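Local coordinates for methylglyoxal reductase (NADPH-dependent) (Candida albicans SC5314, PDB 6KWS), which probably reduces methylglyoxal with NADPH as electron donor, as a member of the dihydroflavonol-4-reductase subfamily of the epimerase/dehydratase family, at residues P194-P200 and G235-R241. The protein carries 1 engineered substitution. Sequence-based numbering, arbitrary orientation.
Sequences PSFVFGP and GGWVDVR
P200 lies over one face of the R241 guanidinium, its CD 3.8 Å from CZ, while the D239 carboxylate sits at the guanidinium edge. There R241 binds D239 side-on, NE to OD1 (2.8 Å, almost straight) and NH2 to OD2; the bend at chi3 (-61°) folds the arginine back onto it. NH2 also bridges to D329. D239, the N-cap of helix 240-252, also accepts from R241 N through OD1, on the opposite face of the carboxylate from NE, while OD2 bonds S326. The F198 ring and the five-membered ring of W237 are nearly parallel (12°) but slid apart with little overlap; F198 CE2 meets W237 CB at 3.5 Å. The edge of the F196 ring faces G236 O. These aromatics share one sheet face, V197 and V238 the other. The backbones pair in parallel, F196 N to G236 O, V238 N to F196 O and F198 N to V238 O, continued into the helix by V240 N to F198 O (2.7 Å). V197, an NADPH-binding residue, packs CG1 against V240 CB facing helix 12-23, where V240 touches F12. Joined through helix 216-222 as a beta-alpha-beta unit, outermost strand 196-198 and strand 234-239 (antiparallel to 260-269) extend the mixed sheet beyond its all-parallel Rossmann strands; helix 323-337 packs against F198 and W237.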
ATOM      1  N   PRO A 194      -0.934  -1.053  -5.491  1.00 35.88           N
ATOM      2  CA  PRO A 194       0.373  -1.707  -5.478  1.00 33.46           C
ATOM      3  C   PRO A 194       0.256  -3.217  -5.346  1.00 30.05           C
ATOM      4  O   PRO A 194      -0.699  -3.748  -4.770  1.00 27.55           O
ATOM      5  CB  PRO A 194       1.034  -1.097  -4.240  1.00 29.48           C
ATOM      6  CG  PRO A 194      -0.103  -0.831  -3.334  1.00 28.10           C
ATOM      7  CD  PRO A 194      -1.297  -0.517  -4.166  1.00 31.55           C
ATOM      8  N   SER A 195       1.252  -3.915  -5.896  1.00 27.32           N
ATOM      9  CA  SER A 195       1.408  -5.339  -5.597  1.00 33.46           C
ATOM     10  C   SER A 195       1.996  -5.495  -4.198  1.00 33.80           C
ATOM     11  O   SER A 195       1.760  -4.631  -3.343  1.00 31.31           O
ATOM     12  CB  SER A 195       2.281  -6.040  -6.638  1.00 28.18           C
ATOM     13  OG  SER A 195       3.067  -5.114  -7.350  1.00 31.86           O
ATOM     14  N   PHE A 196       2.739  -6.577  -3.938  1.00 28.83           N
ATOM     15  CA  PHE A 196       3.396  -6.702  -2.639  1.00 31.02           C
ATOM     16  C   PHE A 196       4.373  -5.554  -2.430  1.00 27.68           C
ATOM     17  O   PHE A 196       5.234  -5.293  -3.273  1.00 30.89           O
ATOM     18  CB  PHE A 196       4.134  -8.031  -2.512  1.00 34.03           C
ATOM     19  CG  PHE A 196       3.239  -9.216  -2.511  1.00 42.69           C
ATOM     20  CD1 PHE A 196       2.448  -9.506  -1.400  1.00 38.45           C
ATOM     21  CD2 PHE A 196       3.194 -10.067  -3.621  1.00 41.62           C
ATOM     22  CE1 PHE A 196       1.610 -10.615  -1.404  1.00 37.06           C
ATOM     23  CE2 PHE A 196       2.360 -11.183  -3.631  1.00 33.04           C
ATOM     24  CZ  PHE A 196       1.568 -11.452  -2.523  1.00 38.76           C
ATOM     25  N   VAL A 197       4.241  -4.866  -1.308  1.00 25.96           N
ATOM     26  CA  VAL A 197       5.030  -3.670  -1.049  1.00 31.07           C
ATOM     27  C   VAL A 197       6.256  -4.039  -0.217  1.00 36.32           C
ATOM     28  O   VAL A 197       6.131  -4.462   0.937  1.00 38.10           O
ATOM     29  CB  VAL A 197       4.195  -2.595  -0.347  1.00 28.09           C
ATOM     30  CG1 VAL A 197       5.072  -1.419  -0.067  1.00 31.60           C
ATOM     31  CG2 VAL A 197       3.005  -2.201  -1.209  1.00 26.55           C
ATOM     32  N   PHE A 198       7.437  -3.880  -0.808  1.00 32.58           N
ATOM     33  CA  PHE A 198       8.718  -4.106  -0.161  1.00 33.52           C
ATOM     34  C   PHE A 198       9.338  -2.760   0.187  1.00 33.43           C
ATOM     35  O   PHE A 198       8.813  -1.705  -0.160  1.00 35.10           O
ATOM     36  CB  PHE A 198       9.669  -4.892  -1.076  1.00 35.20           C
ATOM     37  CG  PHE A 198       9.253  -6.296  -1.331  1.00 31.28           C
ATOM     38  CD1 PHE A 198       8.342  -6.922  -0.509  1.00 32.98           C
ATOM     39  CD2 PHE A 198       9.790  -7.001  -2.404  1.00 34.18           C
ATOM     40  CE1 PHE A 198       7.955  -8.234  -0.749  1.00 37.19           C
ATOM     41  CE2 PHE A 198       9.414  -8.324  -2.654  1.00 31.49           C
ATOM     42  CZ  PHE A 198       8.494  -8.939  -1.821  1.00 36.05           C
ATOM     43  N   GLY A 199      10.498  -2.800   0.835  1.00 35.50           N
ATOM     44  CA  GLY A 199      11.252  -1.597   1.084  1.00 33.80           C
ATOM     45  C   GLY A 199      11.373  -1.310   2.561  1.00 34.95           C
ATOM     46  O   GLY A 199      10.649  -1.873   3.386  1.00 38.66           O
ATOM     47  N   PRO A 200      12.293  -0.418   2.920  1.00 37.24           N
ATOM     48  CA  PRO A 200      12.506  -0.090   4.334  1.00 36.86           C
ATOM     49  C   PRO A 200      11.389   0.775   4.902  1.00 35.42           C
ATOM     50  O   PRO A 200      10.661   1.455   4.174  1.00 38.58           O
ATOM     51  CB  PRO A 200      13.815   0.691   4.293  1.00 35.76           C
ATOM     52  CG  PRO A 200      13.669   1.444   2.965  1.00 35.05           C
ATOM     53  CD  PRO A 200      13.117   0.425   2.032  1.00 32.85           C
ATOM     54  N   GLY A 235       4.908 -13.188  -6.754  1.00 32.32           N
ATOM     55  CA  GLY A 235       3.955 -12.211  -7.226  1.00 32.31           C
ATOM     56  C   GLY A 235       4.677 -11.004  -7.783  1.00 34.26           C
ATOM     57  O   GLY A 235       5.881 -11.042  -8.044  1.00 38.24           O
ATOM     58  N   GLY A 236       3.908  -9.955  -8.008  1.00 30.71           N
ATOM     59  CA  GLY A 236       4.501  -8.683  -8.294  1.00 27.26           C
ATOM     60  C   GLY A 236       4.899  -7.986  -7.014  1.00 30.88           C
ATOM     61  O   GLY A 236       4.353  -8.237  -5.943  1.00 32.61           O
ATOM     62  N   TRP A 237       5.881  -7.102  -7.119  1.00 29.99           N
ATOM     63  CA  TRP A 237       6.317  -6.322  -5.978  1.00 28.55           C
ATOM     64  C   TRP A 237       6.562  -4.904  -6.466  1.00 31.61           C
ATOM     65  O   TRP A 237       6.700  -4.656  -7.666  1.00 29.97           O
ATOM     66  CB  TRP A 237       7.591  -6.916  -5.350  1.00 30.32           C
ATOM     67  CG  TRP A 237       8.732  -6.694  -6.278  1.00 32.95           C
ATOM     68  CD1 TRP A 237       9.084  -7.458  -7.356  1.00 31.50           C
ATOM     69  CD2 TRP A 237       9.607  -5.561  -6.284  1.00 34.57           C
ATOM     70  NE1 TRP A 237      10.142  -6.876  -8.022  1.00 29.04           N
ATOM     71  CE2 TRP A 237      10.480  -5.713  -7.381  1.00 32.84           C
ATOM     72  CE3 TRP A 237       9.736  -4.435  -5.462  1.00 29.99           C
ATOM     73  CZ2 TRP A 237      11.466  -4.783  -7.674  1.00 31.64           C
ATOM     74  CZ3 TRP A 237      10.717  -3.525  -5.748  1.00 32.41           C
ATOM     75  CH2 TRP A 237      11.574  -3.701  -6.850  1.00 32.41           C
ATOM     76  N   VAL A 238       6.644  -3.978  -5.519  1.00 34.72           N
ATOM     77  CA  VAL A 238       7.008  -2.595  -5.804  1.00 28.27           C
ATOM     78  C   VAL A 238       7.553  -2.017  -4.508  1.00 29.59           C
ATOM     79  O   VAL A 238       7.122  -2.406  -3.420  1.00 31.13           O
ATOM     80  CB  VAL A 238       5.788  -1.810  -6.336  1.00 28.33           C
ATOM     81  CG1 VAL A 238       4.686  -1.851  -5.308  1.00 32.71           C
ATOM     82  CG2 VAL A 238       6.145  -0.389  -6.649  1.00 28.86           C
ATOM     83  N   ASP A 239       8.536  -1.127  -4.618  1.00 32.00           N
ATOM     84  CA  ASP A 239       9.128  -0.531  -3.426  1.00 29.69           C
ATOM     85  C   ASP A 239       8.184   0.505  -2.821  1.00 32.36           C
ATOM     86  O   ASP A 239       7.519   1.259  -3.541  1.00 30.25           O
ATOM     87  CB  ASP A 239      10.478   0.108  -3.765  1.00 36.04           C
ATOM     88  CG  ASP A 239      11.215   0.634  -2.533  1.00 35.43           C
ATOM     89  OD1 ASP A 239      10.929   1.770  -2.071  1.00 34.01           O
ATOM     90  OD2 ASP A 239      12.103  -0.088  -2.040  1.00 37.73           O
ATOM     91  N   VAL A 240       8.152   0.543  -1.482  1.00 31.31           N
ATOM     92  CA  VAL A 240       7.227   1.391  -0.731  1.00 32.63           C
ATOM     93  C   VAL A 240       7.449   2.863  -1.036  1.00 37.37           C
ATOM     94  O   VAL A 240       6.496   3.655  -1.035  1.00 38.06           O
ATOM     95  CB  VAL A 240       7.365   1.117   0.780  1.00 32.96           C
ATOM     96  CG1 VAL A 240       8.769   1.424   1.238  1.00 31.23           C
ATOM     97  CG2 VAL A 240       6.344   1.923   1.590  1.00 28.93           C
ATOM     98  N   ARG A 241       8.699   3.257  -1.297  1.00 36.48           N
ATOM     99  CA  ARG A 241       8.993   4.655  -1.577  1.00 33.65           C
ATOM    100  C   ARG A 241       8.384   5.101  -2.905  1.00 37.30           C
ATOM    101  O   ARG A 241       7.926   6.244  -3.031  1.00 34.07           O
ATOM    102  CB  ARG A 241      10.502   4.860  -1.547  1.00 33.73           C
ATOM    103  CG  ARG A 241      11.048   4.773  -0.131  1.00 34.14           C
ATOM    104  CD  ARG A 241      12.538   4.538  -0.102  1.00 30.75           C
ATOM    105  NE  ARG A 241      12.902   3.275  -0.741  1.00 37.40           N
ATOM    106  CZ  ARG A 241      14.136   2.775  -0.756  1.00 37.53           C
ATOM    107  NH1 ARG A 241      15.126   3.422  -0.155  1.00 33.25           N
ATOM    108  NH2 ARG A 241      14.380   1.619  -1.358  1.00 36.02           N
TER